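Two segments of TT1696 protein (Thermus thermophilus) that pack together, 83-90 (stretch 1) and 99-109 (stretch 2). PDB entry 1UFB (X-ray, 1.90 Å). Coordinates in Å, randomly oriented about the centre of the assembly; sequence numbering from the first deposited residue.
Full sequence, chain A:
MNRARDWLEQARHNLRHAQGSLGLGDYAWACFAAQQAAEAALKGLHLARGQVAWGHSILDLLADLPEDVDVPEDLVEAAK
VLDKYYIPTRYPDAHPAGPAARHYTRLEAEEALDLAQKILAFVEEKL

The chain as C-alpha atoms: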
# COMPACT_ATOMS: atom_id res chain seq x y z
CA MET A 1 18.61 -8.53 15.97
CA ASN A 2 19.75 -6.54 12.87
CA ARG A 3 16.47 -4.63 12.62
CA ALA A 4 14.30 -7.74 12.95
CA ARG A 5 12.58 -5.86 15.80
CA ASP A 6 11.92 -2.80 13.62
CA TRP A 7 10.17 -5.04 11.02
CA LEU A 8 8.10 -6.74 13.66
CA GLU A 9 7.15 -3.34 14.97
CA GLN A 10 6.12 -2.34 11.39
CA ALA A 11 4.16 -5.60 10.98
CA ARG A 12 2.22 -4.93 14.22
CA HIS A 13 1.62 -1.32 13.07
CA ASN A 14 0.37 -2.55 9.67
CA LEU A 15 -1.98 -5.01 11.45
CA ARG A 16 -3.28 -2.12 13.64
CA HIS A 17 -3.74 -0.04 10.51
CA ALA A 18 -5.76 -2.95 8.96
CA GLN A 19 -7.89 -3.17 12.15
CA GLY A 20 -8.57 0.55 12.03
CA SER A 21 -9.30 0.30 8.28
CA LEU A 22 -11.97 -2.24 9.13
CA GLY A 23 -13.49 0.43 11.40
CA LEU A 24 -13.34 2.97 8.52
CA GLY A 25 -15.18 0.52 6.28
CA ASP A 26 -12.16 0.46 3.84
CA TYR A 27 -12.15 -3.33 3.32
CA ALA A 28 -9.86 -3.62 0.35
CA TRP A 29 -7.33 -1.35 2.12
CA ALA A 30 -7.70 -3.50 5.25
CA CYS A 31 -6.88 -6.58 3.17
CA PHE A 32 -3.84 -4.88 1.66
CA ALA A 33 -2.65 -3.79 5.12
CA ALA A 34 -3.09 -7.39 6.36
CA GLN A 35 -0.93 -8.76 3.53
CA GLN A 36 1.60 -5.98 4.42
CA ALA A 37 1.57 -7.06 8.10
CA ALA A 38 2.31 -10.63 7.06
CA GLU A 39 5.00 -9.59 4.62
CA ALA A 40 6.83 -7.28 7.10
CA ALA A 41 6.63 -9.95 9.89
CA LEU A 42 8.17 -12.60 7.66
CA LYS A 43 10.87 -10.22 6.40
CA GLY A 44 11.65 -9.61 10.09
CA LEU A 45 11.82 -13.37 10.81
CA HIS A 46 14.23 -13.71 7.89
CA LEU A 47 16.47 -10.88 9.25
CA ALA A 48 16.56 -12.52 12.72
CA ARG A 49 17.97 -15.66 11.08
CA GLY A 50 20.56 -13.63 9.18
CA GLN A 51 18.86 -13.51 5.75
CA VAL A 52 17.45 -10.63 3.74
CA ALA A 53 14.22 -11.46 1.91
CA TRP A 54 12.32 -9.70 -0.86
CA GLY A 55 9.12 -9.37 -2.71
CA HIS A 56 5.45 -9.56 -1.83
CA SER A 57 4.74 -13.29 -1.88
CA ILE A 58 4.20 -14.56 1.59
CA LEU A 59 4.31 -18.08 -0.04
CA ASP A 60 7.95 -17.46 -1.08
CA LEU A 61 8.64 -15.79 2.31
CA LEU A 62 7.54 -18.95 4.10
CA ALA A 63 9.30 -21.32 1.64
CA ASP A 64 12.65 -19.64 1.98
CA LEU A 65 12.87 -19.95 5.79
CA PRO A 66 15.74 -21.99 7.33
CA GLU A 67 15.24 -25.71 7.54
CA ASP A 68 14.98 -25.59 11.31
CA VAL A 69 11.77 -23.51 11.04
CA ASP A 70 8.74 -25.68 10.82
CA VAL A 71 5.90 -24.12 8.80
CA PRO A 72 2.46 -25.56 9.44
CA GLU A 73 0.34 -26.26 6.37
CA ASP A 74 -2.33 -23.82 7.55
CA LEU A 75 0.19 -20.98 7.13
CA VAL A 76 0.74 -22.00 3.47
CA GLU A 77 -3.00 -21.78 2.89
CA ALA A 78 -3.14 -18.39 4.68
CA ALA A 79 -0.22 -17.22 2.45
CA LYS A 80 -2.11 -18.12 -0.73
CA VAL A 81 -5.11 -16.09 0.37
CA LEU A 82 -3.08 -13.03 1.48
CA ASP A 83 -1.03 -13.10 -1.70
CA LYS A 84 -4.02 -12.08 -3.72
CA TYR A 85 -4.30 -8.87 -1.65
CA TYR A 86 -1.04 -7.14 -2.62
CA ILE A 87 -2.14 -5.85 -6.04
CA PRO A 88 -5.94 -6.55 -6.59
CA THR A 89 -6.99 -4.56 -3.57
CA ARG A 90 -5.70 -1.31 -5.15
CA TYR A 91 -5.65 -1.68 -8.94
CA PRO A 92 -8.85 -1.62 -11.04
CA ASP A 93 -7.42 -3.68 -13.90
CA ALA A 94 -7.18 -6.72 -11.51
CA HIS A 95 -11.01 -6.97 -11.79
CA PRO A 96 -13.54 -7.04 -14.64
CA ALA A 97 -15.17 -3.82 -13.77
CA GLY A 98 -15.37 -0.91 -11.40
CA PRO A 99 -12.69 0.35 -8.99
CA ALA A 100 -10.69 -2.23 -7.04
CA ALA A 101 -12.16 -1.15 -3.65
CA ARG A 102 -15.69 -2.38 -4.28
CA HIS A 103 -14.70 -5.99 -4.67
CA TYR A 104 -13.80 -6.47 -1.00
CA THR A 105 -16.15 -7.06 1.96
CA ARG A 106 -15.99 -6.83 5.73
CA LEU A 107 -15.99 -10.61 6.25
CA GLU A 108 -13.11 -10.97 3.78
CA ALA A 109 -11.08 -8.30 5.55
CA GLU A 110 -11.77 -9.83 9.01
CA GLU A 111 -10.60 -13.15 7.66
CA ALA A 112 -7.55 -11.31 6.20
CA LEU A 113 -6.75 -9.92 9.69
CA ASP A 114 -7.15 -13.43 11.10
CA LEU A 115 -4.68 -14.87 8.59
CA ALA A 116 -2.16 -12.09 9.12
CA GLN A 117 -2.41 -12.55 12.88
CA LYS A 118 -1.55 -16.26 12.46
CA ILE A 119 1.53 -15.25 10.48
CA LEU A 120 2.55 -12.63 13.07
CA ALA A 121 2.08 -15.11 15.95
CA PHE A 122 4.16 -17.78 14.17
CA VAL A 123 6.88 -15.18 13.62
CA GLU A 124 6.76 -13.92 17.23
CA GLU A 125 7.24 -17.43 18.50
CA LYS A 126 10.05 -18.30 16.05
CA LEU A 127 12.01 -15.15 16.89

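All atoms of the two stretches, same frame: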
# COMPACT_ATOMS: atom_id res chain seq x y z
N ASP A 83 -1.83 -13.47 -0.54
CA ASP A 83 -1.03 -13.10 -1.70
C ASP A 83 -1.84 -12.43 -2.77
O ASP A 83 -1.33 -11.61 -3.52
CB ASP A 83 -0.24 -14.31 -2.24
CG ASP A 83 1.08 -14.52 -1.47
OD1 ASP A 83 1.38 -13.63 -0.64
OD2 ASP A 83 1.82 -15.54 -1.69
N LYS A 84 -3.11 -12.72 -2.78
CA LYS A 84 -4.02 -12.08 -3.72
C LYS A 84 -4.42 -10.69 -3.27
O LYS A 84 -5.21 -10.03 -3.95
CB LYS A 84 -5.31 -12.87 -3.83
CG LYS A 84 -5.06 -14.32 -4.18
CD LYS A 84 -4.29 -14.44 -5.50
CE LYS A 84 -4.73 -15.73 -6.18
NZ LYS A 84 -6.05 -16.16 -5.58
N TYR A 85 -3.91 -10.22 -2.13
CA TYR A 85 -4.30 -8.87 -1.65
C TYR A 85 -3.23 -7.79 -1.87
O TYR A 85 -3.47 -6.64 -1.48
CB TYR A 85 -4.67 -8.90 -0.16
CG TYR A 85 -5.88 -9.82 0.13
CD1 TYR A 85 -6.00 -10.49 1.36
CD2 TYR A 85 -6.89 -9.99 -0.81
CE1 TYR A 85 -7.13 -11.31 1.66
CE2 TYR A 85 -8.03 -10.80 -0.52
CZ TYR A 85 -8.13 -11.45 0.72
OH TYR A 85 -9.24 -12.20 1.09
N TYR A 86 -2.06 -8.16 -2.42
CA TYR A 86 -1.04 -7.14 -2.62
C TYR A 86 -1.42 -6.16 -3.77
O TYR A 86 -1.43 -4.95 -3.60
CB TYR A 86 0.33 -7.81 -2.85
CG TYR A 86 1.40 -6.79 -3.18
CD1 TYR A 86 1.83 -5.85 -2.23
CD2 TYR A 86 1.87 -6.69 -4.52
CE1 TYR A 86 2.74 -4.77 -2.63
CE2 TYR A 86 2.71 -5.67 -4.91
CZ TYR A 86 3.15 -4.73 -3.98
OH TYR A 86 4.04 -3.82 -4.46
N ILE A 87 -1.79 -6.70 -4.92
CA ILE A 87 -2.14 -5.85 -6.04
C ILE A 87 -3.66 -5.61 -6.29
O ILE A 87 -4.09 -4.46 -6.42
CB ILE A 87 -1.39 -6.35 -7.38
CG1 ILE A 87 0.01 -5.67 -7.44
CG2 ILE A 87 -2.19 -5.90 -8.68
CD1 ILE A 87 1.10 -6.33 -8.42
N PRO A 88 -4.49 -6.68 -6.32
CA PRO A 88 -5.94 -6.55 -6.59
C PRO A 88 -6.75 -5.66 -5.68
O PRO A 88 -7.78 -5.13 -6.07
CB PRO A 88 -6.45 -8.03 -6.60
CG PRO A 88 -5.17 -8.80 -7.17
CD PRO A 88 -4.09 -8.11 -6.26
N THR A 89 -6.28 -5.44 -4.47
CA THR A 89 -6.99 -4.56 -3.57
C THR A 89 -6.88 -3.09 -3.94
O THR A 89 -7.62 -2.28 -3.45
CB THR A 89 -6.43 -4.72 -2.16
OG1 THR A 89 -4.97 -4.69 -2.21
CG2 THR A 89 -6.86 -6.08 -1.59
N ARG A 90 -5.97 -2.73 -4.83
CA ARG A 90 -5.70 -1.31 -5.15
C ARG A 90 -5.79 -0.96 -6.64
O ARG A 90 -5.86 0.21 -6.98
CB ARG A 90 -4.26 -0.95 -4.73
CG ARG A 90 -3.97 -1.13 -3.23
CD ARG A 90 -2.50 -0.82 -2.95
NE ARG A 90 -1.63 -1.89 -3.43
CZ ARG A 90 -0.49 -1.70 -4.14
NH1 ARG A 90 -0.06 -0.46 -4.50
NH2 ARG A 90 0.30 -2.74 -4.38
N PRO A 99 -13.94 0.11 -9.70
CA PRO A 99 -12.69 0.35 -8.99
C PRO A 99 -12.37 -0.93 -8.20
O PRO A 99 -13.25 -1.76 -7.93
CB PRO A 99 -13.02 1.51 -8.06
CG PRO A 99 -14.55 1.30 -7.81
CD PRO A 99 -15.01 1.00 -9.23
N ALA A 100 -11.11 -1.08 -7.81
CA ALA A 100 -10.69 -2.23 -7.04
C ALA A 100 -11.43 -2.33 -5.71
O ALA A 100 -11.89 -3.39 -5.35
CB ALA A 100 -9.17 -2.14 -6.77
N ALA A 101 -11.57 -1.20 -5.01
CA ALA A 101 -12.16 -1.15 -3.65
C ALA A 101 -13.49 -1.84 -3.39
O ALA A 101 -13.72 -2.39 -2.27
CB ALA A 101 -12.27 0.31 -3.22
N ARG A 102 -14.34 -1.82 -4.41
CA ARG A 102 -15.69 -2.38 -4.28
C ARG A 102 -15.75 -3.90 -4.28
O ARG A 102 -16.76 -4.48 -3.96
CB ARG A 102 -16.63 -1.86 -5.40
CG ARG A 102 -16.40 -2.49 -6.70
CD ARG A 102 -17.46 -2.13 -7.77
NE ARG A 102 -17.50 -3.21 -8.75
CZ ARG A 102 -17.92 -3.13 -10.01
NH1 ARG A 102 -18.36 -1.96 -10.50
NH2 ARG A 102 -17.92 -4.23 -10.77
N HIS A 103 -14.65 -4.55 -4.64
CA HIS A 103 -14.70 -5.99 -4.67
C HIS A 103 -14.34 -6.64 -3.35
O HIS A 103 -14.17 -7.86 -3.33
CB HIS A 103 -13.75 -6.52 -5.76
CG HIS A 103 -14.14 -6.09 -7.14
ND1 HIS A 103 -13.65 -4.96 -7.74
CD2 HIS A 103 -15.01 -6.65 -8.03
CE1 HIS A 103 -14.20 -4.82 -8.94
NE2 HIS A 103 -15.02 -5.83 -9.14
N TYR A 104 -14.22 -5.87 -2.27
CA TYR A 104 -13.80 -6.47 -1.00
C TYR A 104 -14.84 -6.22 0.09
O TYR A 104 -15.39 -5.15 0.15
CB TYR A 104 -12.40 -5.91 -0.64
CG TYR A 104 -11.41 -6.36 -1.70
CD1 TYR A 104 -11.32 -5.70 -2.93
CD2 TYR A 104 -10.65 -7.54 -1.52
CE1 TYR A 104 -10.50 -6.21 -3.95
CE2 TYR A 104 -9.85 -8.06 -2.50
CZ TYR A 104 -9.77 -7.38 -3.74
OH TYR A 104 -8.98 -7.91 -4.72
N THR A 105 -15.09 -7.20 0.96
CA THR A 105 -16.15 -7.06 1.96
C THR A 105 -15.59 -7.09 3.39
O THR A 105 -14.39 -7.41 3.62
CB THR A 105 -17.16 -8.25 1.86
OG1 THR A 105 -16.47 -9.46 2.28
CG2 THR A 105 -17.70 -8.44 0.39
N ARG A 106 -16.46 -6.81 4.35
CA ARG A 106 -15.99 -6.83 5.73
C ARG A 106 -15.55 -8.25 6.15
O ARG A 106 -14.52 -8.43 6.85
CB ARG A 106 -17.06 -6.31 6.73
CG ARG A 106 -16.65 -6.39 8.24
CD ARG A 106 -17.77 -5.85 9.24
NE ARG A 106 -18.97 -6.73 9.22
CZ ARG A 106 -19.11 -7.89 9.84
NH1 ARG A 106 -18.11 -8.38 10.57
NH2 ARG A 106 -20.25 -8.60 9.71
N LEU A 107 -16.35 -9.27 5.80
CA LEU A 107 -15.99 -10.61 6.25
C LEU A 107 -14.63 -11.02 5.66
O LEU A 107 -13.85 -11.73 6.32
CB LEU A 107 -17.06 -11.68 5.87
CG LEU A 107 -18.42 -11.44 6.57
CD1 LEU A 107 -19.52 -12.43 5.97
CD2 LEU A 107 -18.27 -11.70 8.10
N GLU A 108 -14.42 -10.67 4.40
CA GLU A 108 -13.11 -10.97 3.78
C GLU A 108 -11.93 -10.32 4.52
O GLU A 108 -10.86 -10.93 4.72
CB GLU A 108 -13.03 -10.39 2.42
CG GLU A 108 -13.48 -11.26 1.37
CD GLU A 108 -13.08 -10.60 0.09
OE1 GLU A 108 -13.82 -9.67 -0.24
OE2 GLU A 108 -12.02 -11.00 -0.55
N ALA A 109 -12.11 -9.05 4.84
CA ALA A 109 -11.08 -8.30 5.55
C ALA A 109 -10.93 -8.84 6.95
O ALA A 109 -9.81 -8.88 7.48
CB ALA A 109 -11.46 -6.75 5.59
O HOH W 1 -7.84 -10.32 -4.46
O HOH W 2 -9.68 -12.92 3.42

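Stretch 1 opens with a type I beta turn from D83 to Y86. Residues 86-89 then follow with helical backbone angles but without the regular bonds of a helix. One backbone hydrogen bond closes the end of the segment, from R90 N to I87 O at 3.0 Å. Stretch 2 has a short 3-10 segment, 101-103, where H103 N bonds to A100 O at 3.1 Å. Y104 and T105 are extended, and a helix begins at R106. The nearest CA atoms across the contact are R90 CA and A100 CA, 5.4 Å apart. No clear direct hydrogen bond joins the two stretches. The contact rests on packing and two bridging waters, and buries 320 Å² in total.

Y104 is the centre of the contact and has the largest covered area, 82 Å². Its CA-to-CB bond points toward stretch 1, and its chi1 is m. The ring reaches Y85, P88 and T89. T89 CG2 lies over one face of the Y104 ring, 4.0 Å from its centroid and 22° off the normal, a CH-pi contact. Threonine suits this place because it has both a methyl and a hydroxyl. The methyl meets the ring, while T89 OG1 donates to Y85 O at 2.6 Å within its own stretch. The polar end of this buried side chain is thereby satisfied.

Y85 meets Y104 near the plane of the Y104 ring, with Y85 CE2 3.8 Å from Y104 CE2. The CA-to-CB bond of Y85 points sideways, but the long ring carries its end nearer to stretch 2. P88 packs at the hydroxyl end of Y104, with P88 CB 3.2 Å from Y104 OH. Its compact ring adds apolar surface there, and P88 CB is 4.4 Å from Y104 CZ.

A100 packs against the backbone of P88, T89 and R90. Its CA-to-CB bond points toward stretch 1, and A100 CB lies 3.4 Å from P88 O, 3.7 Å from T89 O and 3.6 Å from R90 C. A single methyl group fits against this backbone. The CA-to-CB bond of R90 points away from stretch 2. R90 NH2 and R90 NE both donate to Y86 O, at 2.9 and 3.1 Å, which ties the arginine back to its own segment.

Water links the hydroxyls of Y85 and Y104 across the contact. Water 1 donates to K84 O at 2.7 Å and is also hydrogen-bonded to Y104 OH at 2.7 Å. Water 2 accepts from Y85 OH at 2.5 Å and donates to E108 O at 2.7 Å. Y85 and Y104 thus each pack through the ring and use the hydroxyl for a polar bridge.

E108 also approaches Y85 directly, with E108 OE2 3.4 Å from Y85 OH. The start of the helix holds this glutamate in place. T105 is the N-cap, and T105 OG1 accepts from E108 N at 3.2 Å. In return, T105 N donates to E108 OE1 at 3.0 Å.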